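Side-chain contacts in carbonic anhydrase (Porphyridium purpureum, PDB 1DDZ), which probably catalyses the reversible hydration of carbon dioxide to hydrogencarbonate and a proton, as a zinc-dependent beta-class carbonic anhydrase: residues 44-49 / 338-343; 59-64 / 468-473; 117-122 / 395-400; 199-204 / 225-230; 361-366 / 443-448. One frame throughout, in Å; residues are numbered along the deposited sequence.

Contact 1: residues 44-49 / 338-343; sequences EAWRQE and IINLPA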
# COMPACT_ATOMS: atom_id res chain seq x y z
N GLU A 44 -16.01 -30.00 -13.13
CA GLU A 44 -17.03 -31.02 -13.06
C GLU A 44 -16.40 -32.40 -12.96
O GLU A 44 -16.77 -33.21 -12.10
CB GLU A 44 -17.96 -30.91 -14.26
CG GLU A 44 -19.16 -31.85 -14.22
CD GLU A 44 -20.07 -31.65 -13.02
OE1 GLU A 44 -20.99 -32.47 -12.84
OE2 GLU A 44 -19.88 -30.68 -12.25
N ALA A 45 -15.45 -32.69 -13.85
CA ALA A 45 -14.75 -33.97 -13.82
C ALA A 45 -14.22 -34.24 -12.40
O ALA A 45 -14.35 -35.34 -11.86
CB ALA A 45 -13.60 -33.95 -14.81
N TRP A 46 -13.66 -33.20 -11.78
CA TRP A 46 -13.12 -33.28 -10.43
C TRP A 46 -14.21 -33.64 -9.43
O TRP A 46 -14.03 -34.56 -8.63
CB TRP A 46 -12.47 -31.95 -10.05
CG TRP A 46 -12.15 -31.82 -8.60
CD1 TRP A 46 -11.18 -32.48 -7.92
CD2 TRP A 46 -12.80 -30.97 -7.65
NE1 TRP A 46 -11.18 -32.09 -6.60
CE2 TRP A 46 -12.16 -31.16 -6.41
CE3 TRP A 46 -13.86 -30.05 -7.73
CZ2 TRP A 46 -12.54 -30.47 -5.25
CZ3 TRP A 46 -14.24 -29.37 -6.58
CH2 TRP A 46 -13.59 -29.58 -5.36
N ARG A 47 -15.32 -32.91 -9.46
CA ARG A 47 -16.44 -33.17 -8.55
C ARG A 47 -16.89 -34.61 -8.67
O ARG A 47 -17.13 -35.28 -7.66
CB ARG A 47 -17.63 -32.28 -8.87
CG ARG A 47 -17.37 -30.80 -8.80
CD ARG A 47 -18.61 -30.06 -9.22
NE ARG A 47 -19.69 -30.31 -8.27
CZ ARG A 47 -20.78 -31.02 -8.51
NH1 ARG A 47 -20.98 -31.57 -9.70
NH2 ARG A 47 -21.68 -31.19 -7.55
N GLN A 48 -17.01 -35.09 -9.90
CA GLN A 48 -17.44 -36.45 -10.14
C GLN A 48 -16.48 -37.44 -9.55
O GLN A 48 -16.87 -38.29 -8.78
CB GLN A 48 -17.63 -36.71 -11.64
CG GLN A 48 -18.93 -36.13 -12.18
CD GLN A 48 -20.09 -36.29 -11.20
OE1 GLN A 48 -20.70 -35.30 -10.78
NE2 GLN A 48 -20.38 -37.51 -10.80
N GLU A 49 -15.20 -37.29 -9.87
CA GLU A 49 -14.18 -38.18 -9.33
C GLU A 49 -14.18 -38.16 -7.80
O GLU A 49 -14.06 -39.20 -7.17
CB GLU A 49 -12.80 -37.82 -9.88
CG GLU A 49 -11.70 -38.82 -9.52
CD GLU A 49 -12.11 -40.28 -9.76
OE1 GLU A 49 -12.34 -41.01 -8.77
OE2 GLU A 49 -12.21 -40.70 -10.94
N ILE A 338 -9.75 -27.43 -7.56
CA ILE A 338 -11.09 -27.12 -8.03
C ILE A 338 -11.23 -27.17 -9.54
O ILE A 338 -12.29 -27.54 -10.04
CB ILE A 338 -11.63 -25.81 -7.38
CG1 ILE A 338 -13.15 -25.78 -7.49
CG2 ILE A 338 -10.97 -24.58 -8.00
CD1 ILE A 338 -13.83 -25.08 -6.35
N ILE A 339 -10.15 -26.88 -10.27
CA ILE A 339 -10.20 -26.94 -11.72
C ILE A 339 -9.45 -28.13 -12.27
O ILE A 339 -9.07 -28.14 -13.44
CB ILE A 339 -9.75 -25.64 -12.40
CG1 ILE A 339 -8.34 -25.25 -11.96
CG2 ILE A 339 -10.78 -24.55 -12.15
CD1 ILE A 339 -7.83 -23.94 -12.60
N ASN A 340 -9.24 -29.13 -11.42
CA ASN A 340 -8.61 -30.38 -11.84
C ASN A 340 -7.23 -30.27 -12.51
O ASN A 340 -7.00 -30.91 -13.54
CB ASN A 340 -9.58 -31.09 -12.79
CG ASN A 340 -9.58 -32.59 -12.62
OD1 ASN A 340 -9.52 -33.10 -11.50
ND2 ASN A 340 -9.71 -33.31 -13.73
N LEU A 341 -6.32 -29.52 -11.90
CA LEU A 341 -4.97 -29.33 -12.44
C LEU A 341 -3.94 -29.67 -11.40
O LEU A 341 -4.15 -29.45 -10.21
CB LEU A 341 -4.71 -27.88 -12.86
CG LEU A 341 -5.42 -27.25 -14.06
CD1 LEU A 341 -4.81 -25.88 -14.30
CD2 LEU A 341 -5.28 -28.12 -15.29
N PRO A 342 -2.77 -30.11 -11.84
CA PRO A 342 -1.63 -30.49 -11.00
C PRO A 342 -1.17 -29.33 -10.14
O PRO A 342 -1.20 -28.17 -10.56
CB PRO A 342 -0.57 -30.86 -12.02
CG PRO A 342 -1.38 -31.42 -13.13
CD PRO A 342 -2.48 -30.41 -13.25
N ALA A 343 -0.74 -29.66 -8.93
CA ALA A 343 -0.24 -28.67 -7.99
C ALA A 343 0.88 -27.87 -8.67
O ALA A 343 1.88 -28.45 -9.08
CB ALA A 343 0.30 -29.36 -6.74

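Contact 2: residues 59-64 / 468-473; sequences NRLANG and YGVGDG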
# COMPACT_ATOMS: atom_id res chain seq x y z
N ASN A 59 -19.76 -32.80 1.65
CA ASN A 59 -20.42 -32.63 2.95
C ASN A 59 -19.38 -32.38 4.02
O ASN A 59 -19.57 -31.54 4.90
CB ASN A 59 -21.24 -33.87 3.32
CG ASN A 59 -22.49 -34.04 2.45
OD1 ASN A 59 -23.16 -33.06 2.10
ND2 ASN A 59 -22.80 -35.27 2.10
N ARG A 60 -18.27 -33.09 3.93
CA ARG A 60 -17.19 -32.92 4.90
C ARG A 60 -16.52 -31.57 4.64
O ARG A 60 -16.35 -30.78 5.57
CB ARG A 60 -16.18 -34.06 4.75
CG ARG A 60 -15.11 -34.11 5.85
CD ARG A 60 -14.09 -35.18 5.54
NE ARG A 60 -14.73 -36.47 5.35
CZ ARG A 60 -14.72 -37.17 4.23
NH1 ARG A 60 -14.07 -36.72 3.16
NH2 ARG A 60 -15.39 -38.31 4.16
N LEU A 61 -16.23 -31.28 3.38
CA LEU A 61 -15.60 -30.02 2.97
C LEU A 61 -16.40 -28.84 3.49
O LEU A 61 -15.89 -27.96 4.18
CB LEU A 61 -15.55 -29.94 1.44
CG LEU A 61 -14.61 -28.94 0.77
CD1 LEU A 61 -13.18 -29.48 0.77
CD2 LEU A 61 -15.08 -28.74 -0.66
N ALA A 62 -17.69 -28.85 3.19
CA ALA A 62 -18.58 -27.78 3.61
C ALA A 62 -18.71 -27.67 5.12
O ALA A 62 -19.14 -26.63 5.63
CB ALA A 62 -19.96 -27.96 2.97
N ASN A 63 -18.30 -28.71 5.85
CA ASN A 63 -18.43 -28.67 7.30
C ASN A 63 -17.12 -28.90 8.04
O ASN A 63 -17.08 -29.59 9.05
CB ASN A 63 -19.50 -29.69 7.73
CG ASN A 63 -20.89 -29.37 7.17
OD1 ASN A 63 -21.30 -29.92 6.14
ND2 ASN A 63 -21.60 -28.47 7.83
N GLY A 64 -16.04 -28.30 7.53
CA GLY A 64 -14.74 -28.46 8.15
C GLY A 64 -14.66 -27.61 9.39
O GLY A 64 -15.59 -26.87 9.68
N TYR A 468 -18.52 -20.26 -6.24
CA TYR A 468 -18.97 -21.60 -5.93
C TYR A 468 -19.36 -21.70 -4.48
O TYR A 468 -19.04 -20.81 -3.68
CB TYR A 468 -17.88 -22.63 -6.23
CG TYR A 468 -16.74 -22.62 -5.24
CD1 TYR A 468 -16.71 -23.51 -4.16
CD2 TYR A 468 -15.68 -21.74 -5.39
CE1 TYR A 468 -15.64 -23.51 -3.25
CE2 TYR A 468 -14.62 -21.73 -4.49
CZ TYR A 468 -14.61 -22.61 -3.42
OH TYR A 468 -13.54 -22.61 -2.57
N GLY A 469 -20.10 -22.76 -4.16
CA GLY A 469 -20.51 -23.03 -2.80
C GLY A 469 -19.75 -24.28 -2.43
O GLY A 469 -19.70 -25.22 -3.23
N VAL A 470 -19.13 -24.31 -1.25
CA VAL A 470 -18.33 -25.45 -0.81
C VAL A 470 -19.17 -26.73 -0.65
O VAL A 470 -18.67 -27.84 -0.74
CB VAL A 470 -17.55 -25.07 0.49
CG1 VAL A 470 -18.51 -24.91 1.66
CG2 VAL A 470 -16.45 -26.05 0.77
N GLY A 471 -20.48 -26.55 -0.51
CA GLY A 471 -21.39 -27.67 -0.37
C GLY A 471 -21.45 -28.55 -1.59
O GLY A 471 -21.86 -29.71 -1.49
N ASP A 472 -21.08 -28.00 -2.76
CA ASP A 472 -21.06 -28.78 -4.00
C ASP A 472 -19.79 -28.60 -4.84
O ASP A 472 -19.61 -29.32 -5.80
CB ASP A 472 -22.29 -28.51 -4.88
CG ASP A 472 -22.43 -27.04 -5.30
OD1 ASP A 472 -23.57 -26.62 -5.60
OD2 ASP A 472 -21.43 -26.29 -5.34
N GLY A 473 -18.96 -27.62 -4.52
CA GLY A 473 -17.73 -27.41 -5.26
C GLY A 473 -17.90 -27.17 -6.75
O GLY A 473 -16.97 -27.35 -7.52

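Contact 3: residues 117-122 / 395-400; sequences VQYLKV and GDSRLG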
# COMPACT_ATOMS: atom_id res chain seq x y z
N VAL A 117 -6.15 -13.03 13.09
CA VAL A 117 -5.93 -12.87 14.53
C VAL A 117 -7.15 -12.42 15.35
O VAL A 117 -7.44 -13.01 16.39
CB VAL A 117 -4.72 -11.94 14.79
CG1 VAL A 117 -4.53 -11.70 16.30
CG2 VAL A 117 -3.44 -12.55 14.17
N GLN A 118 -7.83 -11.37 14.91
CA GLN A 118 -8.98 -10.87 15.65
C GLN A 118 -10.29 -11.56 15.29
O GLN A 118 -11.09 -11.84 16.17
CB GLN A 118 -9.15 -9.35 15.47
CG GLN A 118 -8.40 -8.46 16.47
CD GLN A 118 -7.14 -7.88 15.87
OE1 GLN A 118 -6.52 -8.51 15.02
NE2 GLN A 118 -6.79 -6.66 16.25
N TYR A 119 -10.57 -11.76 14.01
CA TYR A 119 -11.82 -12.41 13.65
C TYR A 119 -11.73 -13.92 13.90
O TYR A 119 -12.50 -14.47 14.68
CB TYR A 119 -12.17 -12.15 12.18
CG TYR A 119 -12.87 -10.82 11.88
CD1 TYR A 119 -12.15 -9.63 11.72
CD2 TYR A 119 -14.26 -10.75 11.75
CE1 TYR A 119 -12.80 -8.40 11.45
CE2 TYR A 119 -14.94 -9.51 11.47
CZ TYR A 119 -14.19 -8.33 11.33
OH TYR A 119 -14.73 -7.06 11.18
N LEU A 120 -10.77 -14.59 13.28
CA LEU A 120 -10.63 -16.04 13.42
C LEU A 120 -9.96 -16.56 14.68
O LEU A 120 -10.07 -17.74 15.00
CB LEU A 120 -9.95 -16.62 12.18
CG LEU A 120 -10.65 -16.29 10.86
CD1 LEU A 120 -9.97 -16.96 9.69
CD2 LEU A 120 -12.10 -16.76 10.95
N LYS A 121 -9.26 -15.70 15.41
CA LYS A 121 -8.57 -16.16 16.61
C LYS A 121 -7.62 -17.30 16.26
O LYS A 121 -7.56 -18.33 16.93
CB LYS A 121 -9.58 -16.58 17.69
CG LYS A 121 -10.46 -15.43 18.17
CD LYS A 121 -9.57 -14.30 18.61
CE LYS A 121 -10.35 -13.09 19.08
NZ LYS A 121 -9.37 -12.05 19.55
N VAL A 122 -6.86 -17.09 15.19
CA VAL A 122 -5.88 -18.05 14.71
C VAL A 122 -4.80 -18.21 15.80
O VAL A 122 -4.42 -17.24 16.44
CB VAL A 122 -5.30 -17.52 13.36
CG1 VAL A 122 -3.96 -16.90 13.52
CG2 VAL A 122 -5.32 -18.59 12.33
N GLY A 395 -20.73 -5.92 8.81
CA GLY A 395 -20.80 -5.76 10.25
C GLY A 395 -20.42 -4.40 10.79
O GLY A 395 -20.18 -3.47 10.05
N ASP A 396 -20.30 -4.30 12.11
CA ASP A 396 -19.98 -3.04 12.76
C ASP A 396 -18.57 -2.95 13.38
O ASP A 396 -18.27 -2.04 14.16
CB ASP A 396 -21.04 -2.75 13.84
CG ASP A 396 -22.49 -2.89 13.33
OD1 ASP A 396 -22.75 -2.58 12.14
OD2 ASP A 396 -23.38 -3.29 14.11
N SER A 397 -17.69 -3.87 13.01
CA SER A 397 -16.33 -3.91 13.56
C SER A 397 -15.48 -2.69 13.19
O SER A 397 -15.52 -2.21 12.07
CB SER A 397 -15.64 -5.22 13.13
OG SER A 397 -14.35 -5.35 13.68
N ARG A 398 -14.69 -2.19 14.13
CA ARG A 398 -13.87 -1.00 13.83
C ARG A 398 -12.34 -1.24 13.78
O ARG A 398 -11.56 -0.35 14.12
CB ARG A 398 -14.20 0.12 14.82
CG ARG A 398 -15.65 0.53 14.81
CD ARG A 398 -16.00 1.26 13.54
NE ARG A 398 -17.42 1.56 13.47
CZ ARG A 398 -18.06 2.37 14.31
NH1 ARG A 398 -17.40 2.96 15.30
NH2 ARG A 398 -19.37 2.56 14.18
N LEU A 399 -11.94 -2.44 13.38
CA LEU A 399 -10.53 -2.79 13.29
C LEU A 399 -9.84 -2.00 12.17
O LEU A 399 -10.17 -2.15 10.98
CB LEU A 399 -10.36 -4.30 13.09
CG LEU A 399 -11.04 -5.12 14.19
CD1 LEU A 399 -10.91 -6.63 13.97
CD2 LEU A 399 -10.48 -4.70 15.53
N GLY A 400 -8.84 -1.22 12.57
CA GLY A 400 -8.09 -0.35 11.68
C GLY A 400 -7.60 -0.88 10.36
O GLY A 400 -7.59 -0.14 9.37

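Contact 4: residues 199-204 / 225-230; sequences DAWDAG and GVVVNS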
# COMPACT_ATOMS: atom_id res chain seq x y z
N ASP A 199 -0.19 -6.12 19.78
CA ASP A 199 -1.37 -5.95 20.62
C ASP A 199 -1.82 -7.28 21.20
O ASP A 199 -2.03 -7.41 22.39
CB ASP A 199 -2.51 -5.34 19.81
CG ASP A 199 -2.30 -3.89 19.48
OD1 ASP A 199 -1.53 -3.21 20.20
OD2 ASP A 199 -2.92 -3.44 18.51
N ALA A 200 -1.93 -8.29 20.36
CA ALA A 200 -2.34 -9.62 20.79
C ALA A 200 -1.45 -10.11 21.91
O ALA A 200 -1.94 -10.58 22.94
CB ALA A 200 -2.30 -10.60 19.63
N TRP A 201 -0.14 -10.00 21.71
CA TRP A 201 0.82 -10.45 22.71
C TRP A 201 0.72 -9.65 23.99
O TRP A 201 0.83 -10.22 25.08
CB TRP A 201 2.22 -10.42 22.15
CG TRP A 201 2.52 -11.57 21.27
CD1 TRP A 201 1.78 -12.71 21.14
CD2 TRP A 201 3.63 -11.70 20.38
NE1 TRP A 201 2.37 -13.55 20.24
CE2 TRP A 201 3.51 -12.96 19.75
CE3 TRP A 201 4.73 -10.88 20.06
CZ2 TRP A 201 4.45 -13.42 18.81
CZ3 TRP A 201 5.66 -11.34 19.12
CH2 TRP A 201 5.51 -12.60 18.51
N ASP A 202 0.48 -8.35 23.88
CA ASP A 202 0.32 -7.51 25.06
C ASP A 202 -0.94 -7.98 25.84
O ASP A 202 -0.96 -7.96 27.07
CB ASP A 202 0.19 -6.02 24.69
CG ASP A 202 1.53 -5.39 24.31
OD1 ASP A 202 2.58 -6.07 24.38
OD2 ASP A 202 1.53 -4.20 23.92
N ALA A 203 -1.97 -8.42 25.12
CA ALA A 203 -3.21 -8.90 25.73
C ALA A 203 -3.09 -10.37 26.15
O ALA A 203 -4.07 -11.00 26.52
CB ALA A 203 -4.37 -8.73 24.78
N GLY A 204 -1.87 -10.91 26.09
CA GLY A 204 -1.65 -12.28 26.47
C GLY A 204 -2.32 -13.33 25.61
O GLY A 204 -2.56 -14.44 26.07
N GLY A 225 12.70 -20.80 12.64
CA GLY A 225 12.55 -20.24 13.97
C GLY A 225 11.11 -19.92 14.29
O GLY A 225 10.32 -19.67 13.38
N VAL A 226 10.77 -19.97 15.58
CA VAL A 226 9.44 -19.68 16.09
C VAL A 226 9.58 -18.61 17.15
O VAL A 226 10.50 -18.65 17.95
CB VAL A 226 8.82 -20.93 16.80
CG1 VAL A 226 7.36 -20.65 17.22
CG2 VAL A 226 8.89 -22.15 15.91
N VAL A 227 8.70 -17.63 17.14
CA VAL A 227 8.73 -16.65 18.20
C VAL A 227 7.35 -16.77 18.84
O VAL A 227 6.33 -16.91 18.16
CB VAL A 227 9.18 -15.22 17.75
CG1 VAL A 227 9.39 -15.14 16.26
CG2 VAL A 227 8.27 -14.16 18.31
N VAL A 228 7.36 -16.89 20.17
CA VAL A 228 6.14 -17.09 20.94
C VAL A 228 5.52 -15.80 21.44
O VAL A 228 4.32 -15.62 21.35
CB VAL A 228 6.41 -18.04 22.13
CG1 VAL A 228 5.13 -18.32 22.90
CG2 VAL A 228 6.98 -19.35 21.60
N ASN A 229 6.36 -14.91 21.96
CA ASN A 229 5.90 -13.63 22.46
C ASN A 229 7.13 -12.76 22.74
O ASN A 229 7.87 -13.07 23.65
CB ASN A 229 5.07 -13.84 23.74
CG ASN A 229 4.47 -12.55 24.27
OD1 ASN A 229 5.11 -11.50 24.25
ND2 ASN A 229 3.23 -12.61 24.72
N SER A 230 7.37 -11.74 21.94
CA SER A 230 8.51 -10.85 22.16
C SER A 230 8.08 -9.43 21.89
O SER A 230 7.73 -9.11 20.76
CB SER A 230 9.68 -11.15 21.20
OG SER A 230 10.15 -12.47 21.31

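Contact 5: residues 361-366 / 443-448; sequences MSFLSV and HNVCAT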
# COMPACT_ATOMS: atom_id res chain seq x y z
N MET A 361 -0.94 -2.69 -4.59
CA MET A 361 0.36 -3.19 -5.07
C MET A 361 0.54 -4.69 -4.95
O MET A 361 1.15 -5.30 -5.83
CB MET A 361 1.53 -2.46 -4.39
CG MET A 361 1.73 -1.03 -4.87
SD MET A 361 2.27 -0.94 -6.59
CE MET A 361 3.98 -1.54 -6.43
N SER A 362 0.03 -5.30 -3.88
CA SER A 362 0.14 -6.75 -3.76
C SER A 362 -0.57 -7.42 -4.95
O SER A 362 -0.07 -8.36 -5.55
CB SER A 362 -0.44 -7.25 -2.43
OG SER A 362 -0.39 -8.66 -2.37
N PHE A 363 -1.77 -6.94 -5.26
CA PHE A 363 -2.56 -7.44 -6.39
C PHE A 363 -1.87 -7.10 -7.73
O PHE A 363 -1.66 -7.99 -8.57
CB PHE A 363 -4.01 -6.85 -6.30
CG PHE A 363 -4.73 -6.74 -7.61
CD1 PHE A 363 -5.14 -5.49 -8.07
CD2 PHE A 363 -4.98 -7.86 -8.40
CE1 PHE A 363 -5.80 -5.35 -9.30
CE2 PHE A 363 -5.64 -7.73 -9.63
CZ PHE A 363 -6.05 -6.47 -10.07
N LEU A 364 -1.50 -5.84 -7.93
CA LEU A 364 -0.85 -5.41 -9.17
C LEU A 364 0.46 -6.13 -9.49
O LEU A 364 0.72 -6.49 -10.65
CB LEU A 364 -0.63 -3.91 -9.15
CG LEU A 364 -1.90 -3.07 -9.11
CD1 LEU A 364 -1.57 -1.61 -8.85
CD2 LEU A 364 -2.65 -3.25 -10.43
N SER A 365 1.27 -6.39 -8.46
CA SER A 365 2.54 -7.09 -8.64
C SER A 365 2.34 -8.52 -9.11
O SER A 365 3.05 -8.98 -10.00
CB SER A 365 3.37 -7.02 -7.35
OG SER A 365 3.68 -5.66 -7.03
N VAL A 366 1.38 -9.23 -8.53
CA VAL A 366 1.09 -10.61 -8.94
C VAL A 366 0.54 -10.60 -10.37
O VAL A 366 0.97 -11.40 -11.20
CB VAL A 366 0.04 -11.30 -8.02
CG1 VAL A 366 -0.27 -12.68 -8.53
CG2 VAL A 366 0.55 -11.42 -6.59
N HIS A 443 -14.01 -6.55 -13.40
CA HIS A 443 -14.01 -5.27 -14.08
C HIS A 443 -12.67 -4.59 -13.79
O HIS A 443 -11.98 -4.22 -14.73
CB HIS A 443 -15.17 -4.39 -13.60
CG HIS A 443 -15.47 -3.24 -14.52
ND1 HIS A 443 -16.69 -2.59 -14.52
CD2 HIS A 443 -14.72 -2.61 -15.44
CE1 HIS A 443 -16.67 -1.61 -15.40
NE2 HIS A 443 -15.48 -1.60 -15.97
N ASN A 444 -12.31 -4.51 -12.51
CA ASN A 444 -11.05 -3.91 -12.07
C ASN A 444 -9.83 -4.54 -12.74
O ASN A 444 -8.95 -3.82 -13.19
CB ASN A 444 -10.91 -3.99 -10.55
CG ASN A 444 -11.88 -3.10 -9.82
OD1 ASN A 444 -12.65 -2.38 -10.44
ND2 ASN A 444 -11.83 -3.13 -8.49
N VAL A 445 -9.74 -5.87 -12.85
CA VAL A 445 -8.55 -6.41 -13.51
C VAL A 445 -8.55 -6.07 -14.99
O VAL A 445 -7.50 -5.83 -15.56
CB VAL A 445 -8.24 -7.94 -13.21
CG1 VAL A 445 -9.12 -8.51 -12.14
CG2 VAL A 445 -8.21 -8.80 -14.44
N CYS A 446 -9.73 -5.99 -15.59
CA CYS A 446 -9.85 -5.65 -17.01
C CYS A 446 -9.42 -4.21 -17.27
O CYS A 446 -8.84 -3.89 -18.32
CB CYS A 446 -11.29 -5.83 -17.48
SG CYS A 446 -11.81 -7.56 -17.63
N ALA A 447 -9.70 -3.35 -16.29
CA ALA A 447 -9.37 -1.95 -16.37
C ALA A 447 -7.91 -1.61 -15.99
O ALA A 447 -7.49 -0.48 -16.19
CB ALA A 447 -10.36 -1.14 -15.53
N THR A 448 -7.12 -2.57 -15.51
CA THR A 448 -5.73 -2.27 -15.16
C THR A 448 -4.89 -1.98 -16.40
O THR A 448 -5.08 -2.59 -17.45
CB THR A 448 -5.04 -3.43 -14.43
OG1 THR A 448 -4.97 -4.57 -15.30
CG2 THR A 448 -5.76 -3.79 -13.14

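Contact 1: residues 44-49 / 338-343
The helical backbone at W46 comes within 5.5 Å, CA to CA, of N340, where the chain turns out of helix 335-338. N340 has positive phi and is the C-prime residue of a Schellman motif that ends this helix, with L341 N bonded back to N336 O. The contact is then carried by the W46 indole. Its CG lies anti to the backbone N (chi1 167°), which sends the ring away from its own helix and against I338. I338 CA lies over one face, 4.1 Å from the centroid of the six-membered ring of W46, a CH-pi contact. At the rim of the same ring, W46 CZ3 meets I338 CG1 at 3.9 Å. N340 approaches nearer the root of the side chain. Its OD1 lies 3.5 Å from W46 CB, and the amide plane is turned 50° from the indole. N340 ND2 reaches A45 CB at 4.1 Å. With W46 replaced by an alanine, I338 CA is likely to lose its aromatic cover, and a gap would probably open beside I338 CG1. The same indole meets F58 edge-to-face, and N43 ND2 bonds I338 O. Helix 38-53 thus lies against the end of helix 335-338, while I338 packs on W325 of strand 323-328.

Contact 2: residues 59-64 / 468-473
L61 and V470 cross at a slant, and the two methyls of V470 divide the work. CG2 points at L61. It sits 3.3 Å from L61 CD2 and 3.4 Å from L61 CG, tighter than usual van der Waals contact. CG1 turns to the neighbouring residue and lies 3.6 Å from A62 CB. This split follows from chi1 of V470 (69°), which places CG1 between the backbone N and the carbonyl carbon and swings CG2 to the side far from the N. A62 CB also touches the backbone, at 3.6 Å from G471 CA. The contact is apolar; no hydrogen bond joins the two segments. A glycine in place of V470 would probably leave L61 CD2 and A62 CB without their methyl partners and open a gap between helix and turn. The turn has its own bonds: G469 O accepts from both D472 N and G473 N. D472 OD1 also forms a salt bridge with R476. V470 lies near the second zinc site, its side chain about 6 Å from that of the zinc ligand H384. The end of helix 57-62 thus packs on the turn of the beta hairpin 462-468/476-481, at one edge of the second mixed sheet of this beta-carbonic anhydrase.

Contact 3: residues 117-122 / 395-400
Q118 and Y119, at the end of helix 107-119, meet L399 and S397 of the loop 395-400. The first touch along the helix is made by the aliphatic root of Q118. Its CB lies 3.6 Å from L399 CD1, and its CG follows at 4.0 Å from the same methyl. Next comes Y119. With chi1 at -83° its ring extends across to the loop. Y119 and L399 run past each other in opposite directions. Y119 CE1 lies 3.6 Å from L399 CD1 and Y119 CD1 lies 3.9 Å from it, so one leucine methyl is shared by Q118 and Y119. Further out, Y119 CZ comes 3.8 Å from S397 OG. The two hydroxyls are not bonded to each other. Both hydrogen-bond the carboxylate of D403 instead, Y119 OH at OD1 and S397 OG at OD2. D403 OD2 also takes L399 N, so one carboxylate ties the tyrosine to the loop. K121, with positive phi, is the first residue to leave helical angles. The Y119 ring also stacks on Y115 of its own helix. D403 belongs to helix 402-405, which follows the loop. R398 of the loop makes salt bridges to D453 and D456 of the second subunit. The contact therefore joins helix 107-119 of the first family domain to a loop of the second, close to the dimer interface.

Contact 4: residues 199-204 / 225-230
W201 reaches from helix 195-202 to the chain that leaves strand 222-227. At its root, W201 CB lies 3.5 Å from N229 ND2. W201 CG follows, 3.7 Å from N229 CG. Here the N229 amide stacks on the indole, the two planes only 19° apart. An extended chi1 of N229 (-176°) runs the amide back along the tryptophan. Its ND2 gives a weak hydrogen bond to W201 O, at 3.4 Å. Further along, N229 CA sits over one face of the six-membered ring, 3.6 Å from the W201 ring centroid, a CH-pi contact. On the pyrrole side W201 CE2 lies 3.2 Å from V228 O. W201 NE1 is close to that oxygen too, but its hydrogen bond goes to L207 O. At the other side W201 CZ3 comes 3.3 Å from S230 N. The outermost atom, CH2, is modelled too close to V227 CG2, so its packing there is doubtful. The backbone from V228 to S230 thus runs along the indole. The helix itself ends in a Schellman motif, with G204 as C-prime residue. The packing belongs to an alpha-beta-alpha fold: a helix set on the chain as it leaves strand 222-227, an outermost strand in this chain of the first mixed sheet, away from the zinc sites.

Contact 5: residues 361-366 / 443-448
F363 and L364 pack on V445 and T448 in a helix-to-helix contact of the second beta-carbonic anhydrase domain, an alpha-beta-alpha fold. Helix 361-373 here meets the C-terminal end of helix 426-447. The contacts across are apolar, and all four residues are buried. A chi1 of 154° swings the F363 ring out toward the other helix. Its tip does the touching. F363 CZ lies 4.1 Å from V445 CB, which stands at the ring edge near its plane. The two side chains cross at about a right angle. F363 and T448 point at each other from opposite directions, and T448 CG2 lies 4.1 Å from both CE1 and CZ of F363. L364 slides past T448, with L364 CD2 4.2 Å from T448 CG2. One threonine methyl thus serves two neighbours on the facing helix. N404 of the second subunit packs on both L364 and T448. No hydrogen bond crosses between the two segments. S365 OG and S365 N both bond M361 O, from opposite faces of its plane. T448 is an N-cap: its OG1 takes V451 N of helix 449-456. The same OG1 donates to V445 O at 2.8 Å, tilted 21° from the carbonyl plane.

From the N terminus, helix 38-53 opens contact 1 and helix 57-62 opens contact 2. Both close far along the chain, in the second domain: contact 1 after helix 335-338 and contact 2 between strands 462-468 and 476-481. They cross along the chain, and they touch through R47 and D472. Contact 3 is nested inside contact 2 and crosses contact 1. It joins the two family domains. Contact 4 is a short loop within the first domain, nested inside contacts 1, 2 and 3, and it packs on contact 3 through A200. Contact 5 follows contacts 1 and 4, crosses contact 3 and is nested inside contact 2. It joins two helices of the second domain.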